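Local coordinates for inositol 2-dehydrogenase (PDB 4HKT), which catalyses the NAD-dependent oxidation of myo-inositol to scyllo-inosose (2-keto-myo-inositol), the first step in breaking myo-inositol down to acetyl-CoA, at residues Ala32-Phe37 / Arg53-Ile58; Ile168-Thr173 / Leu314-Val319. All coordinates share one frame; numbering follows the deposited sequence.

Contact 1 (Ala32-Phe37 / Arg53-Ile58); sequences AVADAF and RTIDAI
At the edge of the parallel sheet of the NAD-binding Rossmann domain, Val33 and Ala34 at the end of strand 28-34 meet Arg53 and the start of helix 55-60. Arg53 N donates to Val33 O over 2.9 Å, the N-H...O angle being 148°, and so carries the pairing with the outermost strand, 51-52, one residue further. Beyond this bond the chains part, and water 1 bridges them: it accepts from Asp35 N and donates to Arg53 O, 2.6 Å from that oxygen. Two alanines point from the strand toward the helix, small enough to let it settle close to the sheet. The CB of Ala34 lies only 3.2 Å from Arg53 O and also touches CG1 of Ile55. Ala34 CB is 3.8 Å from CD1 of Ile58. Ile58 has CG1 beside its own backbone N (chi1 -68°), and its CG1-CD1 arm reaches both alanines, with CG1 3.9 Å from CB of Ala32. Both isoleucines also touch Phe83 of helix 76-85. Arg53 suits the border between core and solvent: its extended chain lays CD 3.8 Å from Ala32 CB, which lies over one face of the guanidinium, while NH2 forms salt bridges to Glu51 and Asp63. Thr54 caps the helix, its OG1 accepting from Ala57 N at 3.0 Å. On the strand side, Asp35 OD2 accepts from Phe37 N in an Asx turn just before helix 38-48, and its OD1 accepts from Ala11 N in the glycine-rich turn. An acidic residue just after the second strand, beside a GxGxxG-like turn, is characteristic of NAD-dependent Rossmann folds, and the position of Asp35 is consistent with that pattern.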
# COMPACT_ATOMS: atom_id res chain seq x y z
N ALA B 32 -40.36 13.21 -14.18
CA ALA B 32 -41.39 12.33 -13.64
C ALA B 32 -40.84 11.05 -13.04
O ALA B 32 -39.87 10.49 -13.55
CB ALA B 32 -42.41 11.99 -14.72
N VAL B 33 -41.42 10.63 -11.92
CA VAL B 33 -41.15 9.33 -11.33
C VAL B 33 -42.41 8.50 -11.31
O VAL B 33 -43.50 9.03 -11.12
CB VAL B 33 -40.68 9.46 -9.87
CG1 VAL B 33 -40.35 8.08 -9.29
CG2 VAL B 33 -39.47 10.37 -9.80
N ALA B 34 -42.25 7.18 -11.47
CA ALA B 34 -43.32 6.22 -11.31
C ALA B 34 -42.83 5.01 -10.49
O ALA B 34 -41.63 4.69 -10.46
CB ALA B 34 -43.84 5.78 -12.67
N ASP B 35 -43.77 4.36 -9.81
CA ASP B 35 -43.50 3.18 -8.99
C ASP B 35 -44.84 2.55 -8.63
O ASP B 35 -45.86 3.22 -8.65
CB ASP B 35 -42.73 3.57 -7.71
CG ASP B 35 -42.11 2.36 -7.00
OD1 ASP B 35 -41.04 1.88 -7.45
OD2 ASP B 35 -42.68 1.92 -5.99
N ALA B 36 -44.85 1.25 -8.33
CA ALA B 36 -46.10 0.59 -7.93
C ALA B 36 -46.51 1.00 -6.51
O ALA B 36 -47.68 0.92 -6.15
CB ALA B 36 -45.96 -0.92 -8.03
N PHE B 37 -45.55 1.43 -5.69
CA PHE B 37 -45.83 1.93 -4.35
C PHE B 37 -45.72 3.46 -4.34
O PHE B 37 -44.61 4.00 -4.30
CB PHE B 37 -44.88 1.28 -3.34
CG PHE B 37 -45.12 1.69 -1.90
CD1 PHE B 37 -46.42 1.74 -1.38
CD2 PHE B 37 -44.06 2.02 -1.07
CE1 PHE B 37 -46.64 2.12 -0.06
CE2 PHE B 37 -44.28 2.40 0.25
CZ PHE B 37 -45.57 2.45 0.76
N ARG B 53 -45.95 10.43 -11.85
CA ARG B 53 -46.87 9.99 -12.91
C ARG B 53 -47.00 8.48 -12.95
O ARG B 53 -46.29 7.76 -12.24
CB ARG B 53 -46.44 10.50 -14.29
CG ARG B 53 -46.35 12.01 -14.41
CD ARG B 53 -45.97 12.44 -15.82
NE ARG B 53 -45.56 13.84 -15.85
CZ ARG B 53 -45.08 14.48 -16.92
NH1 ARG B 53 -44.93 13.85 -18.08
NH2 ARG B 53 -44.75 15.76 -16.84
N THR B 54 -47.92 7.99 -13.77
CA THR B 54 -48.02 6.57 -14.03
C THR B 54 -47.05 6.25 -15.17
O THR B 54 -46.52 7.16 -15.81
CB THR B 54 -49.43 6.15 -14.45
OG1 THR B 54 -49.75 6.75 -15.71
CG2 THR B 54 -50.46 6.59 -13.39
N ILE B 55 -46.83 4.96 -15.41
CA ILE B 55 -46.00 4.50 -16.52
C ILE B 55 -46.68 4.81 -17.85
O ILE B 55 -46.05 5.36 -18.77
CB ILE B 55 -45.66 3.00 -16.39
CG1 ILE B 55 -44.74 2.81 -15.17
CG2 ILE B 55 -45.03 2.48 -17.69
CD1 ILE B 55 -44.56 1.38 -14.70
N ASP B 56 -47.98 4.52 -17.95
CA ASP B 56 -48.77 4.90 -19.13
C ASP B 56 -48.59 6.39 -19.49
O ASP B 56 -48.50 6.77 -20.65
CB ASP B 56 -50.27 4.60 -18.92
CG ASP B 56 -50.63 3.10 -19.05
OD1 ASP B 56 -49.76 2.28 -19.44
OD2 ASP B 56 -51.80 2.75 -18.77
N ALA B 57 -48.55 7.23 -18.47
CA ALA B 57 -48.47 8.67 -18.69
C ALA B 57 -47.08 9.02 -19.21
O ALA B 57 -46.93 9.75 -20.19
CB ALA B 57 -48.76 9.42 -17.39
N ILE B 58 -46.06 8.47 -18.57
CA ILE B 58 -44.69 8.67 -19.03
C ILE B 58 -44.53 8.16 -20.46
O ILE B 58 -43.96 8.85 -21.30
CB ILE B 58 -43.66 8.08 -18.04
CG1 ILE B 58 -43.69 8.89 -16.74
CG2 ILE B 58 -42.26 8.10 -18.62
CD1 ILE B 58 -43.15 8.16 -15.52
O HOH W 1 -46.39 5.93 -10.43

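Contact 2 (Ile168-Thr173 / Leu314-Val319). With EDO (1,2-ethanediol), chain X.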
# COMPACT_ATOMS: atom_id res chain seq x y z
N ILE B 168 -27.37 -16.99 -8.92
CA ILE B 168 -26.21 -16.16 -8.69
C ILE B 168 -25.51 -15.78 -10.00
O ILE B 168 -25.04 -14.63 -10.17
CB ILE B 168 -25.23 -16.82 -7.71
CG1 ILE B 168 -24.09 -15.88 -7.35
CG2 ILE B 168 -24.62 -18.10 -8.31
CD1 ILE B 168 -23.31 -16.36 -6.16
N PHE B 169 -25.48 -16.69 -10.97
CA PHE B 169 -24.77 -16.40 -12.24
C PHE B 169 -25.47 -15.31 -13.03
O PHE B 169 -24.82 -14.43 -13.58
CB PHE B 169 -24.62 -17.65 -13.07
CG PHE B 169 -23.68 -18.67 -12.45
CD1 PHE B 169 -22.33 -18.36 -12.25
CD2 PHE B 169 -24.13 -19.93 -12.09
CE1 PHE B 169 -21.47 -19.28 -11.71
CE2 PHE B 169 -23.27 -20.86 -11.53
CZ PHE B 169 -21.92 -20.53 -11.35
N ARG B 170 -26.80 -15.38 -13.07
CA ARG B 170 -27.61 -14.38 -13.77
C ARG B 170 -27.73 -13.07 -13.01
O ARG B 170 -27.87 -12.02 -13.61
CB ARG B 170 -28.98 -14.94 -14.12
CG ARG B 170 -28.90 -16.19 -14.98
CD ARG B 170 -30.23 -16.59 -15.61
NE ARG B 170 -30.16 -17.82 -16.40
CZ ARG B 170 -30.30 -19.06 -15.92
NH1 ARG B 170 -30.51 -19.26 -14.64
NH2 ARG B 170 -30.21 -20.10 -16.76
N ASP B 171 -27.65 -13.13 -11.68
CA ASP B 171 -27.94 -11.97 -10.85
C ASP B 171 -26.70 -11.21 -10.42
O ASP B 171 -26.73 -9.97 -10.35
CB ASP B 171 -28.75 -12.33 -9.61
CG ASP B 171 -29.09 -11.11 -8.75
OD1 ASP B 171 -29.92 -10.32 -9.20
OD2 ASP B 171 -28.54 -10.94 -7.63
N MSE B 172 -25.62 -11.93 -10.10
CA MSE B 172 -24.40 -11.31 -9.57
C MSE B 172 -23.28 -11.41 -10.59
O MSE B 172 -22.72 -10.40 -11.01
CB MSE B 172 -24.00 -12.05 -8.31
CG MSE B 172 -22.73 -11.47 -7.70
SE MSE B 172 -22.25 -12.42 -6.05
CE MSE B 172 -20.63 -11.35 -5.82
N THR B 173 -22.98 -12.62 -11.01
CA THR B 173 -21.81 -12.84 -11.86
C THR B 173 -21.95 -12.19 -13.23
O THR B 173 -20.97 -11.92 -13.92
CB THR B 173 -21.58 -14.33 -12.04
OG1 THR B 173 -21.83 -14.98 -10.81
CG2 THR B 173 -20.12 -14.57 -12.44
N LEU B 314 -23.33 -15.96 -21.27
CA LEU B 314 -22.25 -16.50 -20.44
C LEU B 314 -22.81 -17.06 -19.14
O LEU B 314 -22.39 -18.13 -18.71
CB LEU B 314 -21.17 -15.47 -20.15
CG LEU B 314 -20.46 -14.98 -21.42
CD1 LEU B 314 -19.68 -13.71 -21.20
CD2 LEU B 314 -19.54 -16.00 -22.02
N ALA B 315 -23.75 -16.33 -18.50
CA ALA B 315 -24.36 -16.86 -17.28
C ALA B 315 -25.06 -18.20 -17.55
O ALA B 315 -24.92 -19.15 -16.76
CB ALA B 315 -25.31 -15.84 -16.62
N ASP B 316 -25.83 -18.27 -18.63
CA ASP B 316 -26.58 -19.51 -18.96
C ASP B 316 -25.60 -20.70 -19.15
O ASP B 316 -25.86 -21.83 -18.67
CB ASP B 316 -27.42 -19.34 -20.23
CG ASP B 316 -28.65 -18.45 -20.05
OD1 ASP B 316 -29.15 -18.26 -18.92
OD2 ASP B 316 -29.12 -17.92 -21.07
N ALA B 317 -24.49 -20.43 -19.86
CA ALA B 317 -23.44 -21.40 -20.02
C ALA B 317 -22.82 -21.79 -18.69
O ALA B 317 -22.57 -22.97 -18.48
CB ALA B 317 -22.36 -20.91 -21.01
N ALA B 318 -22.59 -20.82 -17.78
CA ALA B 318 -22.10 -21.18 -16.44
C ALA B 318 -23.02 -22.12 -15.67
O ALA B 318 -22.54 -23.02 -15.02
CB ALA B 318 -21.77 -19.94 -15.58
N VAL B 319 -24.33 -21.90 -15.74
CA VAL B 319 -25.32 -22.73 -15.07
C VAL B 319 -25.23 -24.18 -15.58
O VAL B 319 -25.19 -25.11 -14.77
CB VAL B 319 -26.75 -22.15 -15.29
CG1 VAL B 319 -27.84 -23.03 -14.70
CG2 VAL B 319 -26.91 -20.74 -14.67
C1 EDO X . -27.26 -8.41 -6.03
O1 EDO X . -28.59 -8.87 -6.30
C2 EDO X . -26.29 -8.70 -7.18
O2 EDO X . -24.96 -8.73 -6.67
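Helix-helix packing in the C-terminal domain of this Gfo/Idh/MocA enzyme brings Phe169 and Arg170 of helix 168-184 against Ala315, Asp316, Ala318 and Val319 of helix 305-324. The axes of the two short segments approach to 8.5 Å and run roughly antiparallel, at 137° between their directions. Alanine makes such closeness possible: CB of Ala315 sits 3.4 Å from the backbone oxygen of Phe169, its methyl resting directly on the first turn of the facing helix. Phe169, buried, packs alongside. Its ring takes CB of Ala318 over one face in a CH-pi contact, 3.8 Å from the centroid and 15° off the normal. CG2 of Ile168 lies over the opposite face, and Val212 and Val214 of strand 211-218 add the sheet to this apolar packing. Val319 links the apolar and the charged halves, since its CG2 touches CD2 of Phe169 at 3.9 Å and also lies over one face of the Arg170 guanidinium. On the more exposed flank, Arg170 runs extended from CG to NE, its CG passing 4.0 Å from Ala315 CB, and NH1 is hydrogen-bonded to Gly166 O. Asp171, one residue on, points away from helix 305-324; its carboxylate is held by Arg230 and Tyr161 and meets an ethanediol molecule, probably from the crystallisation liquor. The salt bridge itself grips a single carboxylate oxygen twice: Asp316 OD1 accepts from Arg170 NE at 2.8 Å, lying near the guanidinium plane, and more weakly from NH2 at 3.0 Å, with the carboxylate and guanidinium planes turned 55° apart.

How the contacts relate
Contact 1 belongs to the NAD-binding domain and contact 2 to the C-terminal domain; their centres are 31 Å apart, their nearest atoms about 17 Å, and they share no element. Both are partly buried, but contact 1 lies further out, about 23 Å from the centre of the chain against 13 Å. It joins pieces close in sequence, at a sheet edge, through a backbone bond, a water and alanine-isoleucine packing. Contact 2 brings together helix segments separated by 140 residues of chain, wholly by side chains meeting side chains or backbone. Alanines allow close approach in each, but arginine differs: Arg53 finds its acidic partners outside the contact, whereas Arg170 ties the two helices directly.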